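Local coordinates for protein acetamidase (PDB 2II1) that probably hydrolyses carbon-nitrogen bonds of linear amides such as acetamide, and binds calcium ions, at residues 27-32 with 202-207; 92-97 with 104-109; 146-151 with 277-282; 270-275 with 284-289. All coordinates share one frame; numbering follows the deposited sequence. Where two conformers were deposited one is given.

Contact 1 (27-32 with 202-207); sequences GDTVIF and TVTLKV
Residues 28-32 and 202-207 are neighbouring antiparallel strands of the large mixed sheet, their segment axes 4.5 Å apart at closest and running at 153°. Two hydrogen-bonded pairs, V30 with L205 and F32 with V203, set the register; F32 N to V203 O, at 2.7 Å, lies in the carbonyl plane. Between them I31 faces T204 as a non-hydrogen-bonded pair, as T29 does K206 one step beyond V30-L205.

The tight side of the sheet carries V30, F32, V203, L205 and V207. L205 holds its CG in the crowded position between backbone N and carbonyl carbon (chi1 56°), which splits its branches: CD1 rests on V30 CB at 3.7 Å, while CD2 meets the F32 ring obliquely, 3.6 Å from CE1. V30 CG2 touches V207 CG1 at 3.6 Å. L180 of strand 176-184 packs on F32, V203 and L205, so this face belongs to the buried interior between sheets. An alanine in place of L205 would remove both methyl branches and would probably leave V30 and the F32 ring less firmly packed.

The other face is looser: T29, T204 and K206 are partly exposed, I31 buried. T29 and T204 cross obliquely, methyl against methyl, and I31 CG1 lies beside T204 OG1. K206 leaves with CG anti to its backbone N and runs extended past G27, whose backbone (phi 94°) suits glycine. At that end G27 N bonds to V207 O at 2.6 Å, and K206 CE lies 3.5 Å from G27 O.

Contact 2 (92-97 with 104-109); sequences AAPGLG and NSPTTK
N104 enters the contact with its backbone, the carbonyl carbon C lying 4.1 Å from P94 CG; its CB is turned away. S105 also turns its CB away and offers its peptide group, so that the P94 ring rests on main chain: P94 CD is 3.7 Å from S105 C. The backbone nitrogens of N104 and S105 both bond to E259 of the second subunit, at the dimer interface. Next the two proline rings meet, P94 CD lying 4.1 Å from P106 CD. P106 CA points its hydrogen at A92 O. Replacing P94 by a glycine would take away the ring that spans S105 and P106, and would probably loosen the turn in which P94 is the second residue.

T107 begins the strand. Its N donates to A92 O at 2.9 Å and its O accepts from A92 N at 2.8 Å, both bonds in the carbonyl planes. With OG1 anti to its carbonyl carbon (chi1 -62°), T107 reaches back to S105 O at 3.1 Å, the donor standing above that carbonyl's plane. The first segment departs through a type II turn from A93 to L96, with G95 at positive phi: the loop end of a beta hairpin, where strands 87-92 and 107-114 are joined by a long connection.

Contact 3 (146-151 with 277-282); sequences NGTPGP and VNPLKT
G147 opens the approach of loop 146-151 to segment 277-282 with its carbonyl: G147 O lies 3.3 Å from P279 CD and also faces N278 CB. The same oxygen accepts a hydrogen bond from the side chain of N155, a calcium ligand. T148 follows, its two branches dividing the work. OG1, anti to the carbonyl carbon (chi1 -58°), sits 3.7 Å from P279 CG, whereas CG2 crosses obliquely toward L280.

P149 makes the largest contribution. Its CG comes to 3.4 Å from T282 OG1. Its carbonyl O rests 3.7 Å from L280 CD1. The ring therefore lies across the start of strand 281-288, with S231 and Q275 also beside it.

The segments meet by van der Waals contact alone, carbons of the proline and leucine side chains lying against carbonyl and hydroxyl oxygens. The polar bonds go to residues outside them: T282 OG1 to S231 and Q275, N278 ND2 to D157 OD2. As D157 and N155 both bind calcium, N278 stands in the second shell of that metal site, where its amide donor would be expected to draw charge from the D157 carboxylate and help fix its orientation.

Contact 4 (270-275 with 284-289); sequences DLYVSQ and RFSLAL
Four backbone bonds form the first shell: D270 with S286 and Y272 with R284 are hydrogen-bonded pairs of an antiparallel hairpin, flanking the non-hydrogen-bonded pair L271-F285. The bonds are straight, Y272 N reaching R284 O at 2.7 Å with an angle of 169° at the hydrogen.

On one face, R284 starts from the crowded position (chi1 58°) and then extends, laying its guanidinium alongside Y272, whose CB stands 3.9 Å above the plane toward the rim. Across the contact NH1 makes weak bonds, to V273 O at 3.1 Å, at the guanidinium edge, and to S274 OG, itself also hydrogen-bonded to T158 OG1. NH2 forms salt bridges with D160 and D189. The Y272 ring presents its edge to S286, with CE2 3.7 Å from S286 CB. A water donates to D270 OD2 and to S286 O, joining the two residues beyond the backbone bonds.

On the other face, F285 has its CG anti to the backbone N (chi1 -160°), and this brings the ring under D270, whose O sits 3.8 Å above the ring centre. The L271 and F285 side chains cross at about a right angle, with L271 CB 4.0 Å from F285 CD2.

Farther out, D270 OD1 salt-bridges K159 of the second subunit, and a classic beta bulge at S274 and Q275, both opposite T282, interrupts the regular pairing. The hairpin borders strand 225-232 through 281-288, while helices 235-253 and 258-268 cover the F285 face.

Overall arrangement
From the N terminus, 27-32 opens contact 1, which closes only when 202-207 returns some 170 residues later to pair with it in the large mixed sheet. Within that span contact 2 closes a short loop at the end of a separate four-stranded sheet. Segment 146-151 also lies inside it but finds its partner at 277-282, so contacts 1 and 3 cross. Contact 4 follows contact 1 in series and crosses contact 3, with which it shares strand 281-288; L280 O and Q275 NE2 join them at 2.6 Å. Contact 3 links the loop just before the calcium ligands N155 and D157 to the start of strand 281-288, touches contact 2 through G97 and V277, and contacts 2 and 4 both meet the second subunit.

Contact 1 (27-32 with 202-207)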
loop_
_atom_site.group_PDB
_atom_site.type_symbol
_atom_site.label_atom_id
_atom_site.label_comp_id
_atom_site.label_asym_id
_atom_site.label_seq_id
_atom_site.Cartn_x
_atom_site.Cartn_y
_atom_site.Cartn_z
ATOM N N GLY A 27 -25.203 9.108 -19.261
ATOM C CA GLY A 27 -25.220 10.446 -18.684
ATOM C C GLY A 27 -26.273 10.665 -17.626
ATOM O O GLY A 27 -26.312 11.728 -16.999
ATOM N N ASP A 28 -27.131 9.671 -17.414
ATOM C CA ASP A 28 -28.153 9.784 -16.380
ATOM C C ASP A 28 -27.558 9.734 -14.984
ATOM O O ASP A 28 -26.509 9.102 -14.758
ATOM C CB ASP A 28 -29.220 8.709 -16.536
ATOM C CG ASP A 28 -30.194 9.006 -17.671
ATOM O OD1 ASP A 28 -30.070 10.062 -18.309
ATOM O OD2 ASP A 28 -31.097 8.172 -17.925
ATOM N N THR A 29 -28.202 10.456 -14.068
ATOM C CA THR A 29 -27.958 10.309 -12.626
ATOM C C THR A 29 -28.740 9.110 -12.123
ATOM O O THR A 29 -29.945 9.008 -12.391
ATOM C CB THR A 29 -28.392 11.548 -11.830
ATOM O OG1 THR A 29 -27.620 12.663 -12.260
ATOM C CG2 THR A 29 -28.154 11.351 -10.335
ATOM N N VAL A 30 -28.058 8.200 -11.427
ATOM C CA VAL A 30 -28.681 6.988 -10.863
ATOM C C VAL A 30 -28.452 6.920 -9.366
ATOM O O VAL A 30 -27.332 7.092 -8.905
ATOM C CB VAL A 30 -28.155 5.661 -11.502
ATOM C CG1 VAL A 30 -29.115 4.541 -11.160
ATOM C CG2 VAL A 30 -28.019 5.782 -12.998
ATOM N N ILE A 31 -29.504 6.649 -8.604
ATOM C CA ILE A 31 -29.406 6.556 -7.131
ATOM C C ILE A 31 -29.637 5.105 -6.694
ATOM O O ILE A 31 -30.650 4.507 -7.065
ATOM C CB ILE A 31 -30.423 7.517 -6.432
ATOM C CG1 ILE A 31 -30.125 8.968 -6.792
ATOM C CG2 ILE A 31 -30.395 7.369 -4.868
ATOM C CD1 ILE A 31 -31.337 9.861 -6.670
ATOM N N PHE A 32 -28.683 4.534 -5.944
ATOM C CA PHE A 32 -28.740 3.138 -5.510
ATOM C C PHE A 32 -28.925 3.177 -4.012
ATOM O O PHE A 32 -28.057 3.692 -3.313
ATOM C CB PHE A 32 -27.418 2.384 -5.798
ATOM C CG PHE A 32 -27.191 2.022 -7.234
ATOM C CD1 PHE A 32 -26.814 2.979 -8.151
ATOM C CD2 PHE A 32 -27.287 0.705 -7.659
ATOM C CE1 PHE A 32 -26.600 2.646 -9.478
ATOM C CE2 PHE A 32 -27.045 0.353 -8.979
ATOM C CZ PHE A 32 -26.709 1.335 -9.897
ATOM N N THR A 202 -27.151 5.219 0.689
ATOM C CA THR A 202 -27.617 5.580 -0.634
ATOM C C THR A 202 -26.473 6.181 -1.459
ATOM O O THR A 202 -25.745 7.065 -0.998
ATOM C CB THR A 202 -28.747 6.625 -0.531
ATOM O OG1 THR A 202 -29.803 6.106 0.283
ATOM C CG2 THR A 202 -29.271 6.982 -1.905
ATOM N N VAL A 203 -26.304 5.689 -2.680
ATOM C CA VAL A 203 -25.249 6.194 -3.539
ATOM C C VAL A 203 -25.927 6.945 -4.658
ATOM O O VAL A 203 -26.936 6.471 -5.192
ATOM C CB VAL A 203 -24.343 5.061 -4.090
ATOM C CG1 VAL A 203 -23.429 5.593 -5.171
ATOM C CG2 VAL A 203 -23.523 4.479 -2.992
ATOM N N THR A 204 -25.398 8.134 -4.960
ATOM C CA THR A 204 -25.797 8.906 -6.124
ATOM C C THR A 204 -24.610 8.933 -7.065
ATOM O O THR A 204 -23.505 9.286 -6.673
ATOM C CB THR A 204 -26.245 10.333 -5.728
ATOM O OG1 THR A 204 -27.351 10.232 -4.831
ATOM C CG2 THR A 204 -26.665 11.170 -6.947
ATOM N N LEU A 205 -24.849 8.517 -8.307
ATOM C CA LEU A 205 -23.808 8.466 -9.316
ATOM C C LEU A 205 -24.336 8.935 -10.672
ATOM O O LEU A 205 -25.545 8.911 -10.913
ATOM C CB LEU A 205 -23.243 7.038 -9.387
ATOM C CG LEU A 205 -24.168 5.850 -9.656
ATOM C CD1 LEU A 205 -24.448 5.669 -11.128
ATOM C CD2 LEU A 205 -23.576 4.578 -9.153
ATOM N N LYS A 206 -23.424 9.366 -11.540
ATOM C CA LYS A 206 -23.713 9.563 -12.963
ATOM C C LYS A 206 -23.008 8.468 -13.780
ATOM O O LYS A 206 -21.785 8.182 -13.591
ATOM C CB LYS A 206 -23.238 10.954 -13.390
ATOM C CG LYS A 206 -23.572 11.331 -14.832
ATOM C CD LYS A 206 -23.266 12.813 -15.115
ATOM C CE LYS A 206 -23.146 13.084 -16.638
ATOM N NZ LYS A 206 -23.392 14.518 -16.988
ATOM N N VAL A 207 -23.759 7.825 -14.671
ATOM C CA VAL A 207 -23.212 6.736 -15.459
ATOM C C VAL A 207 -23.045 7.137 -16.934
ATOM O O VAL A 207 -24.034 7.496 -17.605
ATOM C CB VAL A 207 -24.050 5.432 -15.288
ATOM C CG1 VAL A 207 -25.533 5.677 -15.569
ATOM C CG2 VAL A 207 -23.490 4.320 -16.169
#

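Contact 2 (92-97 with 104-109)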
loop_
_atom_site.group_PDB
_atom_site.type_symbol
_atom_site.label_atom_id
_atom_site.label_comp_id
_atom_site.label_asym_id
_atom_site.label_seq_id
_atom_site.Cartn_x
_atom_site.Cartn_y
_atom_site.Cartn_z
ATOM N N ALA A 92 -15.425 -9.272 14.460
ATOM C CA ALA A 92 -14.155 -9.999 14.595
ATOM C C ALA A 92 -14.461 -11.487 14.802
ATOM O O ALA A 92 -15.124 -11.831 15.779
ATOM C CB ALA A 92 -13.341 -9.458 15.782
ATOM N N ALA A 93 -13.977 -12.344 13.884
ATOM C CA ALA A 93 -14.213 -13.814 13.908
ATOM C C ALA A 93 -12.906 -14.597 13.823
ATOM O O ALA A 93 -12.208 -14.498 12.816
ATOM C CB ALA A 93 -15.123 -14.237 12.748
ATOM N N PRO A 94 -12.573 -15.369 14.870
ATOM C CA PRO A 94 -11.485 -16.346 14.786
ATOM C C PRO A 94 -11.619 -17.193 13.516
ATOM O O PRO A 94 -12.738 -17.531 13.126
ATOM C CB PRO A 94 -11.693 -17.178 16.044
ATOM C CG PRO A 94 -12.292 -16.240 16.992
ATOM C CD PRO A 94 -13.178 -15.363 16.213
ATOM N N GLY A 95 -10.501 -17.496 12.855
ATOM C CA GLY A 95 -10.523 -18.149 11.529
ATOM C C GLY A 95 -10.757 -17.286 10.299
ATOM O O GLY A 95 -10.645 -17.772 9.175
ATOM N N LEU A 96 -11.091 -16.003 10.476
ATOM C CA LEU A 96 -11.293 -15.090 9.335
ATOM C C LEU A 96 -10.369 -13.854 9.381
ATOM O O LEU A 96 -10.040 -13.340 10.448
ATOM C CB LEU A 96 -12.753 -14.588 9.228
ATOM C CG LEU A 96 -13.921 -15.532 8.928
ATOM C CD1 LEU A 96 -15.167 -14.678 8.796
ATOM C CD2 LEU A 96 -13.717 -16.374 7.664
ATOM N N GLY A 97 -9.999 -13.389 8.192
ATOM C CA GLY A 97 -9.193 -12.188 8.009
ATOM C C GLY A 97 -7.748 -12.440 8.361
ATOM O O GLY A 97 -7.375 -13.551 8.728
ATOM N N ASN A 104 -9.234 -14.376 19.854
ATOM C CA ASN A 104 -9.635 -15.306 20.921
ATOM C C ASN A 104 -11.097 -15.715 20.838
ATOM O O ASN A 104 -11.438 -16.870 21.101
ATOM C CB ASN A 104 -9.416 -14.676 22.293
ATOM C CG ASN A 104 -7.954 -14.385 22.587
ATOM O OD1 ASN A 104 -7.618 -13.307 23.092
ATOM N ND2 ASN A 104 -7.076 -15.345 22.283
ATOM N N SER A 105 -11.955 -14.749 20.513
ATOM C CA SER A 105 -13.391 -14.944 20.558
ATOM C C SER A 105 -14.126 -14.061 19.571
ATOM O O SER A 105 -13.714 -12.901 19.355
ATOM C CB SER A 105 -13.916 -14.626 21.951
ATOM O OG SER A 105 -13.207 -15.369 22.913
ATOM N N PRO A 106 -15.251 -14.588 19.011
ATOM C CA PRO A 106 -16.093 -13.806 18.116
ATOM C C PRO A 106 -16.614 -12.598 18.867
ATOM O O PRO A 106 -16.963 -12.701 20.045
ATOM C CB PRO A 106 -17.246 -14.759 17.749
ATOM C CG PRO A 106 -16.818 -16.088 18.146
ATOM C CD PRO A 106 -15.814 -15.936 19.240
ATOM N N THR A 107 -16.614 -11.469 18.182
ATOM C CA THR A 107 -16.949 -10.176 18.754
ATOM C C THR A 107 -17.722 -9.373 17.704
ATOM O O THR A 107 -17.340 -9.377 16.551
ATOM C CB THR A 107 -15.670 -9.434 19.118
ATOM O OG1 THR A 107 -14.972 -10.205 20.108
ATOM C CG2 THR A 107 -15.968 -8.030 19.639
ATOM N N THR A 108 -18.824 -8.747 18.112
ATOM C CA THR A 108 -19.605 -7.846 17.260
ATOM C C THR A 108 -19.687 -6.478 17.917
ATOM O O THR A 108 -19.939 -6.371 19.114
ATOM C CB THR A 108 -21.022 -8.356 17.051
ATOM O OG1 THR A 108 -20.972 -9.612 16.394
ATOM C CG2 THR A 108 -21.845 -7.370 16.192
ATOM N N LYS A 109 -19.486 -5.424 17.146
ATOM C CA LYS A 109 -19.516 -4.106 17.728
ATOM C C LYS A 109 -20.231 -3.112 16.818
ATOM O O LYS A 109 -20.046 -3.117 15.579
ATOM C CB LYS A 109 -18.094 -3.657 18.038
ATOM C CG LYS A 109 -17.983 -2.317 18.728
ATOM C CD LYS A 109 -16.546 -1.819 18.670
ATOM C CE LYS A 109 -16.436 -0.379 19.120
ATOM N NZ LYS A 109 -17.027 -0.145 20.481
#

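Contact 3 (146-151 with 277-282)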
loop_
_atom_site.group_PDB
_atom_site.type_symbol
_atom_site.label_atom_id
_atom_site.label_comp_id
_atom_site.label_asym_id
_atom_site.label_seq_id
_atom_site.Cartn_x
_atom_site.Cartn_y
_atom_site.Cartn_z
ATOM N N ASN A 146 -20.723 -12.084 -5.458
ATOM C CA ASN A 146 -20.389 -10.685 -5.104
ATOM C C ASN A 146 -19.173 -10.553 -4.184
ATOM O O ASN A 146 -18.451 -9.567 -4.272
ATOM C CB ASN A 146 -21.584 -9.949 -4.434
ATOM C CG ASN A 146 -22.702 -9.564 -5.423
ATOM O OD1 ASN A 146 -22.624 -9.858 -6.618
ATOM N ND2 ASN A 146 -23.744 -8.888 -4.919
ATOM N N GLY A 147 -18.952 -11.529 -3.297
ATOM C CA GLY A 147 -17.788 -11.493 -2.373
ATOM C C GLY A 147 -16.397 -11.590 -3.006
ATOM O O GLY A 147 -15.385 -11.391 -2.324
ATOM N N THR A 148 -16.351 -11.911 -4.304
ATOM C CA THR A 148 -15.115 -12.159 -5.037
ATOM C C THR A 148 -14.947 -11.016 -6.052
ATOM O O THR A 148 -15.849 -10.793 -6.858
ATOM C CB THR A 148 -15.179 -13.548 -5.764
ATOM O OG1 THR A 148 -15.417 -14.578 -4.801
ATOM C CG2 THR A 148 -13.865 -13.901 -6.498
ATOM N N PRO A 149 -13.808 -10.274 -6.002
ATOM C CA PRO A 149 -13.507 -9.348 -7.092
ATOM C C PRO A 149 -12.951 -10.072 -8.330
ATOM O O PRO A 149 -12.543 -11.246 -8.251
ATOM C CB PRO A 149 -12.480 -8.357 -6.468
ATOM C CG PRO A 149 -11.804 -9.114 -5.420
ATOM C CD PRO A 149 -12.751 -10.260 -4.975
ATOM N N GLY A 150 -12.957 -9.366 -9.453
ATOM C CA GLY A 150 -12.444 -9.854 -10.730
ATOM C C GLY A 150 -12.303 -8.682 -11.708
ATOM O O GLY A 150 -12.401 -7.516 -11.294
ATOM N N PRO A 151 -12.061 -8.976 -13.004
ATOM C CA PRO A 151 -11.951 -7.891 -13.978
ATOM C C PRO A 151 -13.216 -6.996 -14.062
ATOM O O PRO A 151 -13.128 -5.840 -14.477
ATOM C CB PRO A 151 -11.693 -8.621 -15.299
ATOM C CG PRO A 151 -11.204 -10.012 -14.925
ATOM C CD PRO A 151 -11.891 -10.311 -13.614
ATOM N N VAL A 277 -8.407 -9.804 2.354
ATOM C CA VAL A 277 -9.279 -10.706 3.134
ATOM C C VAL A 277 -10.338 -11.460 2.312
ATOM O O VAL A 277 -10.974 -12.354 2.838
ATOM C CB VAL A 277 -9.984 -9.941 4.285
ATOM C CG1 VAL A 277 -8.953 -9.423 5.265
ATOM C CG2 VAL A 277 -10.828 -8.832 3.733
ATOM N N ASN A 278 -10.528 -11.070 1.046
ATOM C CA ASN A 278 -11.559 -11.659 0.184
ATOM C C ASN A 278 -10.959 -12.844 -0.581
ATOM O O ASN A 278 -9.729 -13.013 -0.558
ATOM C CB ASN A 278 -12.155 -10.581 -0.734
ATOM C CG ASN A 278 -12.853 -9.481 0.048
ATOM O OD1 ASN A 278 -13.399 -9.719 1.148
ATOM N ND2 ASN A 278 -12.835 -8.262 -0.502
ATOM N N PRO A 279 -11.809 -13.707 -1.203
ATOM C CA PRO A 279 -11.284 -14.871 -1.916
ATOM C C PRO A 279 -10.267 -14.539 -2.996
ATOM O O PRO A 279 -9.408 -15.371 -3.313
ATOM C CB PRO A 279 -12.533 -15.522 -2.498
ATOM C CG PRO A 279 -13.605 -15.121 -1.566
ATOM C CD PRO A 279 -13.280 -13.714 -1.205
ATOM N N LEU A 280 -10.342 -13.335 -3.551
ATOM C CA LEU A 280 -9.213 -12.808 -4.280
ATOM C C LEU A 280 -8.775 -11.537 -3.547
ATOM O O LEU A 280 -9.583 -10.856 -2.908
ATOM C CB LEU A 280 -9.509 -12.628 -5.793
ATOM C CG LEU A 280 -9.819 -13.877 -6.647
ATOM C CD1 LEU A 280 -9.726 -13.589 -8.139
ATOM C CD2 LEU A 280 -8.880 -14.975 -6.301
ATOM N N LYS A 281 -7.473 -11.287 -3.568
ATOM C CA LYS A 281 -6.877 -10.103 -2.961
ATOM C C LYS A 281 -6.820 -8.973 -4.028
ATOM O O LYS A 281 -6.715 -9.229 -5.220
ATOM C CB LYS A 281 -5.469 -10.423 -2.412
ATOM C CG LYS A 281 -5.310 -11.768 -1.694
ATOM C CD LYS A 281 -6.162 -11.854 -0.455
ATOM C CE LYS A 281 -6.155 -13.274 0.149
ATOM N NZ LYS A 281 -7.355 -13.473 1.049
ATOM N N THR A 282 -6.878 -7.717 -3.606
ATOM C CA THR A 282 -6.929 -6.601 -4.559
ATOM C C THR A 282 -5.847 -5.587 -4.228
ATOM O O THR A 282 -5.636 -5.278 -3.075
ATOM C CB THR A 282 -8.279 -5.913 -4.529
ATOM O OG1 THR A 282 -9.297 -6.878 -4.797
ATOM C CG2 THR A 282 -8.350 -4.776 -5.570
#

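Contact 4 (270-275 with 284-289)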
loop_
_atom_site.group_PDB
_atom_site.type_symbol
_atom_site.label_atom_id
_atom_site.label_comp_id
_atom_site.label_asym_id
_atom_site.label_seq_id
_atom_site.Cartn_x
_atom_site.Cartn_y
_atom_site.Cartn_z
ATOM N N ASP A 270 2.980 4.843 -6.879
ATOM C CA ASP A 270 2.914 3.987 -5.687
ATOM C C ASP A 270 1.997 2.784 -5.843
ATOM O O ASP A 270 0.884 2.900 -6.358
ATOM C CB ASP A 270 2.433 4.806 -4.508
ATOM C CG ASP A 270 3.409 5.886 -4.115
ATOM O OD1 ASP A 270 4.406 5.575 -3.432
ATOM O OD2 ASP A 270 3.165 7.060 -4.462
ATOM N N LEU A 271 2.451 1.632 -5.350
ATOM C CA LEU A 271 1.655 0.438 -5.325
ATOM C C LEU A 271 0.977 0.407 -3.975
ATOM O O LEU A 271 1.630 0.480 -2.957
ATOM C CB LEU A 271 2.538 -0.810 -5.479
ATOM C CG LEU A 271 1.875 -2.174 -5.449
ATOM C CD1 LEU A 271 0.898 -2.343 -6.601
ATOM C CD2 LEU A 271 3.007 -3.216 -5.467
ATOM N N TYR A 272 -0.343 0.269 -3.992
ATOM C CA TYR A 272 -1.161 0.206 -2.789
ATOM C C TYR A 272 -1.977 -1.081 -2.734
ATOM O O TYR A 272 -2.261 -1.711 -3.752
ATOM C CB TYR A 272 -2.155 1.371 -2.749
ATOM C CG TYR A 272 -1.557 2.760 -2.617
ATOM C CD1 TYR A 272 -0.792 3.112 -1.492
ATOM C CD2 TYR A 272 -1.764 3.725 -3.600
ATOM C CE1 TYR A 272 -0.253 4.377 -1.356
ATOM C CE2 TYR A 272 -1.236 5.005 -3.465
ATOM C CZ TYR A 272 -0.479 5.317 -2.344
ATOM O OH TYR A 272 0.033 6.573 -2.211
ATOM N N VAL A 273 -2.381 -1.400 -1.515
ATOM C CA VAL A 273 -3.166 -2.563 -1.170
ATOM C C VAL A 273 -4.597 -2.114 -0.913
ATOM O O VAL A 273 -4.822 -1.158 -0.165
ATOM C CB VAL A 273 -2.599 -3.216 0.118
ATOM C CG1 VAL A 273 -3.608 -4.135 0.766
ATOM C CG2 VAL A 273 -1.263 -3.940 -0.162
ATOM N N SER A 274 -5.562 -2.799 -1.522
ATOM C CA SER A 274 -6.967 -2.491 -1.296
ATOM C C SER A 274 -7.497 -3.296 -0.126
ATOM O O SER A 274 -7.972 -2.722 0.843
ATOM C CB SER A 274 -7.828 -2.746 -2.544
ATOM O OG SER A 274 -7.624 -1.727 -3.513
ATOM N N GLN A 275 -7.438 -4.622 -0.251
ATOM C CA GLN A 275 -7.930 -5.540 0.770
ATOM C C GLN A 275 -7.132 -6.815 0.640
ATOM O O GLN A 275 -6.745 -7.153 -0.482
ATOM C CB GLN A 275 -9.437 -5.843 0.578
ATOM C CG GLN A 275 -9.869 -6.402 -0.802
ATOM C CD GLN A 275 -9.628 -7.917 -0.960
ATOM O OE1 GLN A 275 -9.432 -8.637 0.033
ATOM N NE2 GLN A 275 -9.634 -8.394 -2.208
ATOM N N ARG A 284 -3.770 -1.862 -6.027
ATOM C CA ARG A 284 -3.847 -0.783 -7.043
ATOM C C ARG A 284 -2.546 -0.042 -7.217
ATOM O O ARG A 284 -1.843 0.225 -6.245
ATOM C CB ARG A 284 -4.991 0.232 -6.794
ATOM C CG ARG A 284 -4.986 0.957 -5.479
ATOM C CD ARG A 284 -6.403 1.377 -5.080
ATOM N NE ARG A 284 -6.366 2.330 -3.961
ATOM C CZ ARG A 284 -6.180 2.001 -2.686
ATOM N NH1 ARG A 284 -6.025 0.742 -2.329
ATOM N NH2 ARG A 284 -6.131 2.937 -1.748
ATOM N N PHE A 285 -2.226 0.287 -8.467
ATOM C CA PHE A 285 -1.099 1.174 -8.744
ATOM C C PHE A 285 -1.626 2.548 -9.086
ATOM O O PHE A 285 -2.445 2.683 -10.008
ATOM C CB PHE A 285 -0.211 0.685 -9.900
ATOM C CG PHE A 285 1.150 1.308 -9.869
ATOM C CD1 PHE A 285 1.371 2.567 -10.390
ATOM C CD2 PHE A 285 2.176 0.675 -9.204
ATOM C CE1 PHE A 285 2.618 3.166 -10.273
ATOM C CE2 PHE A 285 3.403 1.243 -9.113
ATOM C CZ PHE A 285 3.632 2.499 -9.665
ATOM N N SER A 286 -1.076 3.553 -8.394
ATOM C CA SER A 286 -1.527 4.926 -8.460
ATOM C C SER A 286 -0.407 5.870 -8.944
ATOM O O SER A 286 0.736 5.831 -8.429
ATOM C CB SER A 286 -2.023 5.361 -7.089
ATOM O OG SER A 286 -2.330 6.726 -7.039
ATOM N N LEU A 287 -0.740 6.699 -9.940
ATOM C CA LEU A 287 0.160 7.744 -10.413
ATOM C C LEU A 287 -0.577 9.107 -10.540
ATOM O O LEU A 287 -1.710 9.150 -11.014
ATOM C CB LEU A 287 0.758 7.318 -11.743
ATOM C CG LEU A 287 1.834 8.203 -12.362
ATOM C CD1 LEU A 287 3.195 8.148 -11.576
ATOM C CD2 LEU A 287 1.996 7.825 -13.820
ATOM N N ALA A 288 0.101 10.195 -10.150
ATOM C CA ALA A 288 -0.440 11.558 -10.174
ATOM C C ALA A 288 -0.893 12.009 -11.570
ATOM O O ALA A 288 -0.193 11.793 -12.555
ATOM C CB ALA A 288 0.580 12.540 -9.621
ATOM N N LEU A 289 -2.071 12.632 -11.650
ATOM C CA LEU A 289 -2.662 12.993 -12.958
ATOM C C LEU A 289 -1.806 14.028 -13.692
ATOM O O LEU A 289 -1.835 14.118 -14.921
ATOM C CB LEU A 289 -4.081 13.549 -12.789
ATOM C CG LEU A 289 -5.153 12.628 -12.208
ATOM C CD1 LEU A 289 -6.309 13.497 -11.704
ATOM C CD2 LEU A 289 -5.619 11.631 -13.225
HETATM O O HOH W 1 0.925 7.642 -6.259
#